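Side-chain contact in 4-carboxymuconolactone decarboxylase (Sinorhizobium meliloti, PDB 4G9Q), which forms an all-helical trimer and is probably an enzyme of the carboxymuconolactone decarboxylase family, possibly with peroxiredoxin activity: residues R74-V79 against A237-T242. Numbering follows the deposited sequence.
Sequences RDRSLV and AAEVIT
Segments 74-79 and 237-242, on helices 73-86 and 234-248, come nearest at V79 and V240, whose CA atoms are 7.0 Å apart, and two side-chain pairs, one apolar and one charged, bridge the gap. In the apolar pair, CG2 of V79 lies 4.0 Å from CG2 of V240 and also brushes its CG1. L205 of helix 200-213 packs on both valines, making this a three-helix junction.

The polar pair reaches further. R76 leaves its helix with CG anti to the carbonyl carbon (chi1 -76°) and runs extended from CG to NE, which carries the guanidinium across to E239. R76 NH2 donates to E239 OE1 at 3.0 Å in a salt bridge, with an N-H...O angle of 153°. The oxygen sits at the edge of the guanidinium, near its plane, whereas the nitrogen meets OE1 from above the carboxylate, the two planes being 72° apart. One water fastens the pair a second time: it accepts from R76 NH1 at 2.9 Å and donates to E239 OE1 at 2.6 Å and to the backbone O of E239 at 2.8 Å. Beyond the two segments, R76 NE donates to L71 O, its NH2 to R68 O and its NH1 to H243 ND1, while R68 NE forms a salt bridge with the same OE1 of E239. Five acceptors thus grip the buried guanidinium, E239 OE1 and the water lying at its edge, and its carboxylate mate is shared by two arginines. A leucine in place of R76 would probably cost E239 OE1 one of its arginine partners and leave the bridging water and L71 O without this donor.

With one helix in each of the chain's two carboxymuconolactone decarboxylase family regions, this buried packing joins the two regions within the all-helical fold.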
loop_
_atom_site.group_PDB
_atom_site.type_symbol
_atom_site.label_atom_id
_atom_site.label_comp_id
_atom_site.label_asym_id
_atom_site.label_seq_id
_atom_site.Cartn_x
_atom_site.Cartn_y
_atom_site.Cartn_z
ATOM N N ARG A 74 -11.291 14.286 -19.377
ATOM C CA ARG A 74 -10.444 13.277 -20.012
ATOM C C ARG A 74 -9.173 13.045 -19.189
ATOM O O ARG A 74 -8.831 11.899 -18.873
ATOM C CB ARG A 74 -10.114 13.689 -21.453
ATOM C CG ARG A 74 -9.267 12.685 -22.252
ATOM C CD ARG A 74 -7.783 12.927 -22.047
ATOM N NE ARG A 74 -6.949 12.231 -23.029
ATOM C CZ ARG A 74 -5.636 12.401 -23.139
ATOM N NH1 ARG A 74 -4.999 13.239 -22.327
ATOM N NH2 ARG A 74 -4.955 11.736 -24.062
ATOM N N ASP A 75 -8.486 14.132 -18.839
ATOM C CA ASP A 75 -7.252 14.031 -18.061
ATOM C C ASP A 75 -7.530 13.521 -16.654
ATOM O O ASP A 75 -6.759 12.727 -16.125
ATOM C CB ASP A 75 -6.523 15.373 -17.988
ATOM C CG ASP A 75 -5.856 15.758 -19.296
ATOM O OD1 ASP A 75 -5.514 14.863 -20.095
ATOM O OD2 ASP A 75 -5.668 16.971 -19.527
ATOM N N ARG A 76 -8.629 13.977 -16.054
ATOM C CA ARG A 76 -9.026 13.478 -14.730
ATOM C C ARG A 76 -9.287 11.971 -14.749
ATOM O O ARG A 76 -8.952 11.264 -13.796
ATOM C CB ARG A 76 -10.240 14.236 -14.184
ATOM C CG ARG A 76 -9.889 15.615 -13.676
ATOM C CD ARG A 76 -11.100 16.368 -13.131
ATOM N NE ARG A 76 -10.745 17.779 -13.005
ATOM C CZ ARG A 76 -10.153 18.315 -11.942
ATOM N NH1 ARG A 76 -9.873 17.571 -10.874
ATOM N NH2 ARG A 76 -9.851 19.605 -11.944
ATOM N N SER A 77 -9.874 11.480 -15.838
ATOM C CA SER A 77 -10.091 10.042 -15.989
ATOM C C SER A 77 -8.770 9.263 -16.029
ATOM O O SER A 77 -8.648 8.224 -15.379
ATOM C CB SER A 77 -10.944 9.741 -17.223
ATOM O OG SER A 77 -12.310 10.050 -16.990
ATOM N N LEU A 78 -7.784 9.769 -16.771
ATOM C CA LEU A 78 -6.459 9.144 -16.806
ATOM C C LEU A 78 -5.799 9.126 -15.428
ATOM O O LEU A 78 -5.231 8.112 -15.019
ATOM C CB LEU A 78 -5.543 9.840 -17.816
ATOM C CG LEU A 78 -5.733 9.457 -19.286
ATOM C CD1 LEU A 78 -4.939 10.418 -20.158
ATOM C CD2 LEU A 78 -5.317 8.007 -19.546
ATOM N N VAL A 79 -5.884 10.251 -14.722
ATOM C CA VAL A 79 -5.337 10.374 -13.367
ATOM C C VAL A 79 -6.010 9.388 -12.406
ATOM O O VAL A 79 -5.343 8.744 -11.586
ATOM C CB VAL A 79 -5.485 11.821 -12.846
ATOM C CG1 VAL A 79 -5.189 11.915 -11.352
ATOM C CG2 VAL A 79 -4.560 12.758 -13.629
ATOM N N ALA A 237 -0.804 20.351 -13.203
ATOM C CA ALA A 237 -0.108 19.540 -12.202
ATOM C C ALA A 237 -0.681 19.773 -10.808
ATOM O O ALA A 237 -0.837 18.833 -10.033
ATOM C CB ALA A 237 1.395 19.819 -12.226
ATOM N N ALA A 238 -1.011 21.025 -10.498
ATOM C CA ALA A 238 -1.638 21.356 -9.220
ATOM C C ALA A 238 -3.013 20.694 -9.114
ATOM O O ALA A 238 -3.394 20.220 -8.045
ATOM C CB ALA A 238 -1.748 22.870 -9.049
ATOM N N GLU A 239 -3.747 20.657 -10.225
ATOM C CA GLU A 239 -5.056 20.000 -10.257
ATOM C C GLU A 239 -4.930 18.489 -10.087
ATOM O O GLU A 239 -5.794 17.868 -9.472
ATOM C CB GLU A 239 -5.821 20.320 -11.548
ATOM C CG GLU A 239 -6.253 21.788 -11.694
ATOM C CD GLU A 239 -7.329 22.226 -10.698
ATOM O OE1 GLU A 239 -8.128 21.384 -10.230
ATOM O OE2 GLU A 239 -7.384 23.436 -10.394
ATOM N N VAL A 240 -3.862 17.911 -10.639
ATOM C CA VAL A 240 -3.582 16.473 -10.483
ATOM C C VAL A 240 -3.409 16.134 -8.997
ATOM O O VAL A 240 -4.043 15.217 -8.476
ATOM C CB VAL A 240 -2.331 16.032 -11.296
ATOM C CG1 VAL A 240 -1.923 14.607 -10.937
ATOM C CG2 VAL A 240 -2.598 16.141 -12.793
ATOM N N ILE A 241 -2.567 16.905 -8.318
ATOM C CA ILE A 241 -2.338 16.721 -6.887
ATOM C C ILE A 241 -3.646 16.894 -6.111
ATOM O O ILE A 241 -3.941 16.116 -5.204
ATOM C CB ILE A 241 -1.246 17.680 -6.362
ATOM C CG1 ILE A 241 0.091 17.375 -7.051
ATOM C CG2 ILE A 241 -1.106 17.575 -4.842
ATOM C CD1 ILE A 241 1.190 18.400 -6.791
ATOM N N THR A 242 -4.424 17.908 -6.481
ATOM C CA THR A 242 -5.695 18.195 -5.810
ATOM C C THR A 242 -6.708 17.056 -5.993
ATOM O O THR A 242 -7.355 16.618 -5.033
ATOM C CB THR A 242 -6.263 19.544 -6.288
ATOM O OG1 THR A 242 -5.280 20.562 -6.067
ATOM C CG2 THR A 242 -7.548 19.904 -5.536
HETATM O O HOH W 1 -8.288 19.043 -9.015
#